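Local coordinates for protein protelomerase (Agrobacterium tumefaciens, PDB 4F43) that generates and protects the hairpin ends of a linear chromosome as a telomere resolvase, represented here by a fragment that includes its catalytic domain, bound to hairpin DNA, at residues Y100-A103 / R104-K107; G152-P155 / Y156-F159. The protein carries 1 engineered substitution. All coordinates share one frame; numbering follows the deposited sequence. Where two conformers were deposited one is given.

Contact 1 (Y100-A103 / R104-K107); sequences YDEA and RRVK. With nucleotides of chain B.
Asp101 and Arg104 meet through a long salt bridge, Asp101 OD1 to Arg104 NH1 at 3.5 Å; the two side chains run alongside each other, with carboxylate and guanidinium planes 17° apart. Next along, Glu102 OE2 lies 2.6 Å from Arg105 NH2 in a second, closer salt bridge whose flat groups stand almost perpendicular, at 89°. The Glu102 chain leaves with CG anti to the backbone N and then bends at CB-CG (chi2 76°), which lays the carboxylate beside the arginine. Arg105 has a second acidic partner, NH1 pairing with Glu109. Val106 CG2 lies over the centre of the Arg105 guanidinium, 3.5 Å above its plane. Four backbone bonds join the segments, from Arg104 N to Tyr100 O through to Lys107 N to Ala103 O. Toward the DNA, DA19 of chain B brings its sugar O4' over one face of the Tyr100 ring, toward the rim, while Tyr100 CE2 approaches the same nucleotide's O5' at 3.1 Å. In the conformer given, Lys107 NZ hydrogen-bonds O4 of a thymine base. This is regular alpha-helix, with i to i+3 salt bridges and one side turned to the DNA, Tyr100 against the sugar-phosphate backbone and Lys107 against bases.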
ATOM      1  N   TYR A 100     -12.699 -16.932   1.591  1.00 30.89           N
ATOM      2  CA  TYR A 100     -11.344 -16.517   1.939  1.00 36.76           C
ATOM      3  C   TYR A 100     -10.303 -17.528   1.468  1.00 32.40           C
ATOM      4  O   TYR A 100      -9.197 -17.157   1.073  1.00 44.25           O
ATOM      5  CB  TYR A 100     -11.230 -16.302   3.450  1.00 33.96           C
ATOM      6  CG  TYR A 100     -12.059 -15.146   3.961  1.00 30.56           C
ATOM      7  CD1 TYR A 100     -11.982 -13.896   3.362  1.00 25.49           C
ATOM      8  CD2 TYR A 100     -12.928 -15.307   5.032  1.00 34.82           C
ATOM      9  CE1 TYR A 100     -12.737 -12.837   3.821  1.00 25.64           C
ATOM     10  CE2 TYR A 100     -13.691 -14.253   5.496  1.00 30.09           C
ATOM     11  CZ  TYR A 100     -13.590 -13.021   4.888  1.00 26.61           C
ATOM     12  OH  TYR A 100     -14.348 -11.970   5.349  1.00 30.21           O
ATOM     13  N   ASP A 101     -10.666 -18.807   1.512  1.00 23.82           N
ATOM     14  CA  ASP A 101      -9.773 -19.870   1.062  1.00 36.54           C
ATOM     15  C   ASP A 101      -9.576 -19.820  -0.449  1.00 36.48           C
ATOM     16  O   ASP A 101      -8.464 -20.017  -0.945  1.00 52.14           O
ATOM     17  CB  ASP A 101     -10.307 -21.242   1.481  1.00 48.03           C
ATOM     18  CG  ASP A 101     -10.368 -21.407   2.987  1.00 52.85           C
ATOM     19  OD1 ASP A 101      -9.752 -20.587   3.701  1.00 56.88           O
ATOM     20  OD2 ASP A 101     -11.026 -22.359   3.456  1.00 51.47           O
ATOM     21  N   GLU A 102     -10.659 -19.561  -1.174  1.00 22.84           N
ATOM     22  CA  GLU A 102     -10.586 -19.397  -2.619  1.00 28.46           C
ATOM     23  C   GLU A 102      -9.736 -18.176  -2.949  1.00 30.64           C
ATOM     24  O   GLU A 102      -8.938 -18.199  -3.888  1.00 45.26           O
ATOM     25  CB  GLU A 102     -11.987 -19.255  -3.219  1.00 40.90           C
ATOM     26  CG  GLU A 102     -12.012 -19.085  -4.732  1.00 49.89           C
ATOM     27  CD  GLU A 102     -11.746 -20.380  -5.482  1.00 59.91           C
ATOM     28  OE1 GLU A 102     -11.545 -21.427  -4.830  1.00 63.28           O
ATOM     29  OE2 GLU A 102     -11.745 -20.352  -6.731  1.00 67.85           O
ATOM     30  N   ALA A 103      -9.902 -17.116  -2.161  1.00 25.26           N
ATOM     31  CA  ALA A 103      -9.108 -15.902  -2.326  1.00 24.52           C
ATOM     32  C   ALA A 103      -7.614 -16.184  -2.169  1.00 22.94           C
ATOM     33  O   ALA A 103      -6.805 -15.803  -3.019  1.00 29.75           O
ATOM     34  CB  ALA A 103      -9.550 -14.841  -1.332  1.00 25.94           C
ATOM     35  N   ARG A 104      -7.259 -16.851  -1.074  1.00 19.26           N
ATOM     36  CA  ARG A 104      -5.872 -17.216  -0.803  1.00 19.79           C
ATOM     37  C   ARG A 104      -5.295 -18.086  -1.918  1.00 23.51           C
ATOM     38  O   ARG A 104      -4.188 -17.832  -2.417  1.00 42.40           O
ATOM     39  CB  ARG A 104      -5.772 -17.942   0.541  1.00 17.46           C
ATOM     40  CG  ARG A 104      -4.425 -18.594   0.806  1.00 24.04           C
ATOM     41  CD  ARG A 104      -4.207 -18.829   2.295  1.00 25.11           C
ATOM     42  NE  ARG A 104      -5.252 -19.658   2.888  1.00 37.65           N
ATOM     43  CZ  ARG A 104      -5.396 -19.848   4.196  1.00 48.28           C
ATOM     44  NH1 ARG A 104      -6.374 -20.617   4.655  1.00 55.74           N
ATOM     45  NH2 ARG A 104      -4.564 -19.262   5.046  1.00 43.00           N
ATOM     46  N   ARG A 105      -6.058 -19.108  -2.298  1.00 17.51           N
ATOM     47  CA  ARG A 105      -5.686 -20.002  -3.392  1.00 14.69           C
ATOM     48  C   ARG A 105      -5.365 -19.232  -4.666  1.00 13.61           C
ATOM     49  O   ARG A 105      -4.299 -19.411  -5.258  1.00 27.03           O
ATOM     50  CB  ARG A 105      -6.813 -20.999  -3.669  1.00 33.81           C
ATOM     51  CG  ARG A 105      -6.618 -21.803  -4.945  1.00 44.03           C
ATOM     52  CD  ARG A 105      -7.841 -21.718  -5.846  1.00 48.23           C
ATOM     53  NE  ARG A 105      -7.519 -21.158  -7.156  1.00 54.06           N
ATOM     54  CZ  ARG A 105      -8.409 -20.957  -8.123  1.00 67.30           C
ATOM     55  NH1 ARG A 105      -8.027 -20.441  -9.282  1.00 71.50           N
ATOM     56  NH2 ARG A 105      -9.683 -21.270  -7.929  1.00 73.66           N
ATOM     57  N   VAL A 106      -6.293 -18.373  -5.080  1.00 21.87           N
ATOM     58  CA  VAL A 106      -6.110 -17.569  -6.284  1.00 28.09           C
ATOM     59  C   VAL A 106      -4.879 -16.669  -6.172  1.00 35.89           C
ATOM     60  O   VAL A 106      -4.117 -16.528  -7.132  1.00 48.69           O
ATOM     61  CB  VAL A 106      -7.364 -16.725  -6.600  1.00 23.93           C
ATOM     62  CG1 VAL A 106      -7.083 -15.746  -7.720  1.00 29.35           C
ATOM     63  CG2 VAL A 106      -8.533 -17.626  -6.969  1.00 17.72           C
ATOM     64  N   LYS A 107      -4.681 -16.081  -4.993  1.00 18.99           N
ATOM     65  CA  LYS A 107      -3.531 -15.213  -4.746  1.00 16.56           C
ATOM     66  C   LYS A 107      -2.209 -15.947  -4.955  1.00 18.10           C
ATOM     67  O   LYS A 107      -1.396 -15.569  -5.815  1.00 27.00           O
ATOM     68  CB  LYS A 107      -3.585 -14.642  -3.328  1.00 20.48           C
ATOM     69  CG  LYS A 107      -2.361 -13.826  -2.950  1.00 23.91           C
ATOM     70  CD  LYS A 107      -2.386 -13.429  -1.486  1.00 15.61           C
ATOM     71  CE  LYS A 107      -2.235 -14.641  -0.582  1.00 19.77           C
ATOM     72  NZ  LYS A 107      -2.230 -14.258   0.858  1.00 25.49           N
TER
ATOM     73  P    DA B  19     -12.955 -14.161   9.727  1.00 62.31           P
ATOM     74  OP1  DA B  19     -13.375 -13.161  10.734  1.00 52.58           O
ATOM     75  OP2  DA B  19     -13.757 -15.388   9.526  1.00 75.46           O
ATOM     76  O5'  DA B  19     -12.823 -13.432   8.310  1.00 57.26           O
ATOM     77  C5'  DA B  19     -12.732 -12.012   8.229  1.00 50.13           C
ATOM     78  C4'  DA B  19     -11.304 -11.511   8.363  1.00 40.92           C
ATOM     79  O4'  DA B  19     -10.412 -12.251   7.500  1.00 39.92           O
ATOM     80  C3'  DA B  19     -11.077 -10.078   7.904  1.00 39.66           C
ATOM     81  O3'  DA B  19     -11.440  -9.144   8.911  1.00 40.42           O
ATOM     82  C2'  DA B  19      -9.573 -10.044   7.648  1.00 42.02           C
ATOM     83  C1'  DA B  19      -9.204 -11.515   7.460  1.00 39.72           C
ATOM     84  N9   DA B  19      -8.491 -11.774   6.211  1.00 37.70           N
ATOM     85  C8   DA B  19      -8.903 -12.527   5.146  1.00 38.02           C
ATOM     86  N7   DA B  19      -8.034 -12.571   4.163  1.00 37.31           N
ATOM     87  C5   DA B  19      -6.978 -11.796   4.613  1.00 37.10           C
ATOM     88  C6   DA B  19      -5.739 -11.442   4.038  1.00 35.77           C
ATOM     89  N6   DA B  19      -5.331 -11.843   2.828  1.00 35.41           N
ATOM     90  N1   DA B  19      -4.922 -10.652   4.763  1.00 34.56           N
ATOM     91  C2   DA B  19      -5.315 -10.244   5.974  1.00 34.75           C
ATOM     92  N3   DA B  19      -6.451 -10.510   6.616  1.00 35.42           N
ATOM     93  C4   DA B  19      -7.246 -11.298   5.873  1.00 38.13           C
TER

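Contact 2 (G152-P155 / Y156-F159). Engineered in segment 152-155: Ala154 (natural residue Arg). With nucleotides of chain B.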
ATOM      1  N   GLY A 152      12.261   3.641  -2.313  1.00 31.25           N
ATOM      2  CA  GLY A 152      11.447   2.442  -2.396  1.00 21.41           C
ATOM      3  C   GLY A 152      10.264   2.361  -1.451  1.00 29.58           C
ATOM      4  O   GLY A 152       9.612   1.322  -1.363  1.00 33.87           O
ATOM      5  N   ARG A 153       9.977   3.448  -0.743  1.00 14.89           N
ATOM      6  CA  ARG A 153       8.826   3.470   0.151  1.00 23.59           C
ATOM      7  C   ARG A 153       7.522   3.573  -0.640  1.00 30.19           C
ATOM      8  O   ARG A 153       7.512   4.031  -1.783  1.00 32.18           O
ATOM      9  CB  ARG A 153       8.935   4.617   1.160  1.00 14.24           C
ATOM     10  CG  ARG A 153      10.164   4.560   2.059  1.00 13.79           C
ATOM     11  CD  ARG A 153      10.349   3.184   2.678  1.00 19.38           C
ATOM     12  NE  ARG A 153      11.386   2.410   2.002  1.00 13.13           N
ATOM     13  CZ  ARG A 153      11.716   1.165   2.326  1.00 13.95           C
ATOM     14  NH1 ARG A 153      12.673   0.536   1.659  1.00 12.65           N
ATOM     15  NH2 ARG A 153      11.086   0.548   3.317  1.00 18.08           N
ATOM     16  N   ALA A 154       6.429   3.140  -0.022  1.00 25.56           N
ATOM     17  CA  ALA A 154       5.115   3.171  -0.653  1.00 22.42           C
ATOM     18  C   ALA A 154       4.607   4.606  -0.769  1.00 27.53           C
ATOM     19  O   ALA A 154       4.989   5.464   0.027  1.00 35.16           O
ATOM     20  CB  ALA A 154       4.134   2.316   0.143  1.00 24.12           C
ATOM     21  N   PRO A 155       3.751   4.872  -1.772  1.00 32.68           N
ATOM     22  CA  PRO A 155       3.155   6.195  -1.993  1.00 29.27           C
ATOM     23  C   PRO A 155       2.530   6.799  -0.735  1.00 22.29           C
ATOM     24  O   PRO A 155       2.701   7.991  -0.489  1.00 28.40           O
ATOM     25  CB  PRO A 155       2.074   5.911  -3.035  1.00 25.77           C
ATOM     26  CG  PRO A 155       2.633   4.784  -3.826  1.00 19.32           C
ATOM     27  CD  PRO A 155       3.388   3.926  -2.844  1.00 26.62           C
ATOM     28  N   TYR A 156       1.820   5.992   0.046  1.00 19.65           N
ATOM     29  CA  TYR A 156       1.215   6.478   1.282  1.00 25.02           C
ATOM     30  C   TYR A 156       2.298   6.913   2.265  1.00 33.55           C
ATOM     31  O   TYR A 156       2.236   8.007   2.831  1.00 43.09           O
ATOM     32  CB  TYR A 156       0.325   5.402   1.906  1.00 18.58           C
ATOM     33  CG  TYR A 156      -0.473   5.878   3.096  1.00 23.28           C
ATOM     34  CD1 TYR A 156      -1.482   6.820   2.947  1.00 24.46           C
ATOM     35  CD2 TYR A 156      -0.224   5.379   4.369  1.00 22.47           C
ATOM     36  CE1 TYR A 156      -2.216   7.259   4.033  1.00 22.85           C
ATOM     37  CE2 TYR A 156      -0.955   5.811   5.460  1.00 15.59           C
ATOM     38  CZ  TYR A 156      -1.949   6.750   5.287  1.00 22.05           C
ATOM     39  OH  TYR A 156      -2.677   7.183   6.370  1.00 23.81           O
ATOM     40  N   GLU A 157       3.296   6.053   2.446  1.00 25.37           N
ATOM     41  CA  GLU A 157       4.424   6.348   3.319  1.00 28.82           C
ATOM     42  C   GLU A 157       5.153   7.606   2.859  1.00 30.74           C
ATOM     43  O   GLU A 157       5.378   8.524   3.645  1.00 23.75           O
ATOM     44  CB  GLU A 157       5.400   5.170   3.344  1.00 28.30           C
ATOM     45  CG  GLU A 157       4.805   3.873   3.866  1.00 27.14           C
ATOM     46  CD  GLU A 157       5.728   2.687   3.658  1.00 23.60           C
ATOM     47  OE1 GLU A 157       6.687   2.811   2.868  1.00 26.25           O
ATOM     48  OE2 GLU A 157       5.495   1.633   4.286  1.00 28.92           O
ATOM     49  N   VAL A 158       5.508   7.638   1.577  1.00 40.11           N
ATOM     50  CA  VAL A 158       6.248   8.755   0.995  1.00 35.49           C
ATOM     51  C   VAL A 158       5.519  10.088   1.134  1.00 43.14           C
ATOM     52  O   VAL A 158       6.064  11.050   1.674  1.00 59.82           O
ATOM     53  CB  VAL A 158       6.551   8.516  -0.505  1.00 27.08           C
ATOM     54  CG1 VAL A 158       7.102   9.781  -1.149  1.00 16.28           C
ATOM     55  CG2 VAL A 158       7.523   7.363  -0.680  1.00 31.80           C
ATOM     56  N   PHE A 159       4.284  10.138   0.648  1.00 31.86           N
ATOM     57  CA  PHE A 159       3.534  11.389   0.607  1.00 26.10           C
ATOM     58  C   PHE A 159       2.982  11.834   1.961  1.00 37.38           C
ATOM     59  O   PHE A 159       2.825  13.031   2.201  1.00 49.66           O
ATOM     60  CB  PHE A 159       2.389  11.305  -0.407  1.00 27.20           C
ATOM     61  CG  PHE A 159       2.842  11.289  -1.841  1.00 45.12           C
ATOM     62  CD1 PHE A 159       3.321  12.441  -2.441  1.00 47.41           C
ATOM     63  CD2 PHE A 159       2.772  10.130  -2.593  1.00 42.07           C
ATOM     64  CE1 PHE A 159       3.731  12.432  -3.759  1.00 44.98           C
ATOM     65  CE2 PHE A 159       3.180  10.115  -3.909  1.00 36.64           C
ATOM     66  CZ  PHE A 159       3.661  11.268  -4.494  1.00 41.05           C
TER
ATOM     67  P    DT B  23      -0.633   3.261  -0.744  1.00 23.63           P
ATOM     68  OP1  DT B  23       0.790   3.662  -0.816  1.00 41.29           O
ATOM     69  OP2  DT B  23      -1.682   4.289  -0.577  1.00 25.83           O
ATOM     70  O5'  DT B  23      -0.985   2.406  -2.048  1.00 23.10           O
ATOM     71  C5'  DT B  23      -0.109   1.372  -2.480  1.00 22.77           C
ATOM     72  C4'  DT B  23      -0.692   0.634  -3.673  1.00 24.15           C
ATOM     73  O4'  DT B  23      -2.006   0.124  -3.325  1.00 22.88           O
ATOM     74  C3'  DT B  23      -0.894   1.478  -4.930  1.00 22.71           C
ATOM     75  O3'  DT B  23      -0.506   0.728  -6.079  1.00 22.77           O
ATOM     76  C2'  DT B  23      -2.391   1.754  -4.932  1.00 23.01           C
ATOM     77  C1'  DT B  23      -2.896   0.431  -4.377  1.00 23.11           C
ATOM     78  N1   DT B  23      -4.293   0.468  -3.857  1.00 23.70           N
ATOM     79  C2   DT B  23      -5.246  -0.292  -4.492  1.00 28.17           C
ATOM     80  O2   DT B  23      -5.003  -0.992  -5.457  1.00 32.56           O
ATOM     81  N3   DT B  23      -6.500  -0.204  -3.954  1.00 25.08           N
ATOM     82  C4   DT B  23      -6.898   0.549  -2.869  1.00 31.55           C
ATOM     83  O4   DT B  23      -8.062   0.549  -2.472  1.00 28.46           O
ATOM     84  C5   DT B  23      -5.852   1.324  -2.247  1.00 31.78           C
ATOM     85  C7   DT B  23      -6.153   2.187  -1.057  1.00 25.59           C
ATOM     86  C6   DT B  23      -4.618   1.247  -2.765  1.00 24.14           C
ATOM     87  P    DT B  22      -2.541   1.447   5.947  1.00 33.28           P
ATOM     88  OP1  DT B  22      -1.660   1.291   7.126  1.00 33.48           O
ATOM     89  OP2  DT B  22      -3.622   2.456   5.962  1.00 32.72           O
ATOM     90  O5'  DT B  22      -1.623   1.728   4.664  1.00 39.62           O
ATOM     91  C5'  DT B  22      -2.186   2.220   3.449  1.00 33.85           C
ATOM     92  C4'  DT B  22      -2.012   1.227   2.313  1.00 34.74           C
ATOM     93  O4'  DT B  22      -3.097   0.271   2.349  1.00 34.76           O
ATOM     94  C3'  DT B  22      -2.081   1.818   0.910  1.00 35.18           C
ATOM     95  O3'  DT B  22      -0.787   2.201   0.455  1.00 35.88           O
ATOM     96  C2'  DT B  22      -2.629   0.674   0.065  1.00 35.99           C
ATOM     97  C1'  DT B  22      -3.200  -0.321   1.072  1.00 35.71           C
ATOM     98  N1   DT B  22      -4.622  -0.684   0.794  1.00 37.92           N
ATOM     99  C2   DT B  22      -4.903  -1.494  -0.283  1.00 42.73           C
ATOM    100  O2   DT B  22      -4.053  -1.944  -1.031  1.00 46.11           O
ATOM    101  N3   DT B  22      -6.233  -1.774  -0.457  1.00 42.06           N
ATOM    102  C4   DT B  22      -7.293  -1.337   0.313  1.00 36.41           C
ATOM    103  O4   DT B  22      -8.454  -1.652   0.062  1.00 36.98           O
ATOM    104  C5   DT B  22      -6.928  -0.491   1.422  1.00 35.30           C
ATOM    105  C7   DT B  22      -7.987   0.052   2.336  1.00 34.68           C
ATOM    106  C6   DT B  22      -5.630  -0.208   1.607  1.00 36.85           C
TER
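Glu157 turns back over the start of its own helix because CG is anti to its carbonyl carbon (chi1 -61°) and the chain beyond is extended (chi2 170°); OE1 thereby accepts the N-H of Ala154 at 2.9 Å. The donor comes from above the carboxylate plane, 49° out of it. Arg153 CB, 3.4 Å from Glu157 OE1, packs against the same oxygen. The other oxygen, OE2, is gripped by Ala184 N, so both ends of this buried carboxylate are held. Arg153 CB also touches Val158 CG2 at 3.6 Å; the guanidinium leads away, to the carbonyls of Ile290 and Thr151. Two backbone bonds open the helix: Val158 N to Ala154 O is short, at 2.7 Å, and Phe159 N binds Pro155 O. Pro155 O also sits at the edge of the Phe159 ring, 3.0 Å from its CD2. On the DNA side, Tyr156 N donates to DT23 OP1 of chain B at 2.7 Å, with Pro155 CD touching the same phosphate oxygen at 3.3 Å. Ala154 is an engineered replacement of the natural arginine; its CB lies 3.7 Å from DT23 OP1 of chain B. The arrangement is a helix N-terminus with Ala154 as N-cap and the Glu157 carboxylate accepting the Ala154 N-H, as in half of a capping box, presenting a backbone N-H to a DNA phosphate within the telomere resolvase catalytic domain.

In the fold
Contact 1 and contact 2 follow in series along the chain and do not touch: their centres lie 27 Å apart and their nearest atoms about 17 Å. The bound hairpin DNA connects them, since both meet nucleotides of chain B, a few positions apart in that strand. Contact 1, on helix 97-115 at the surface, its centre about 19 Å from the centre of the chain, lies against sugars of the DNA and, through Lys107, meets bases. Contact 2, its centre about 8 Å from the centre of the chain, is buried and instead receives a phosphate at a helix start. The natural arginine, replaced here by Ala154, would lie beside this phosphate, consistent with contact 2 belonging to the active site.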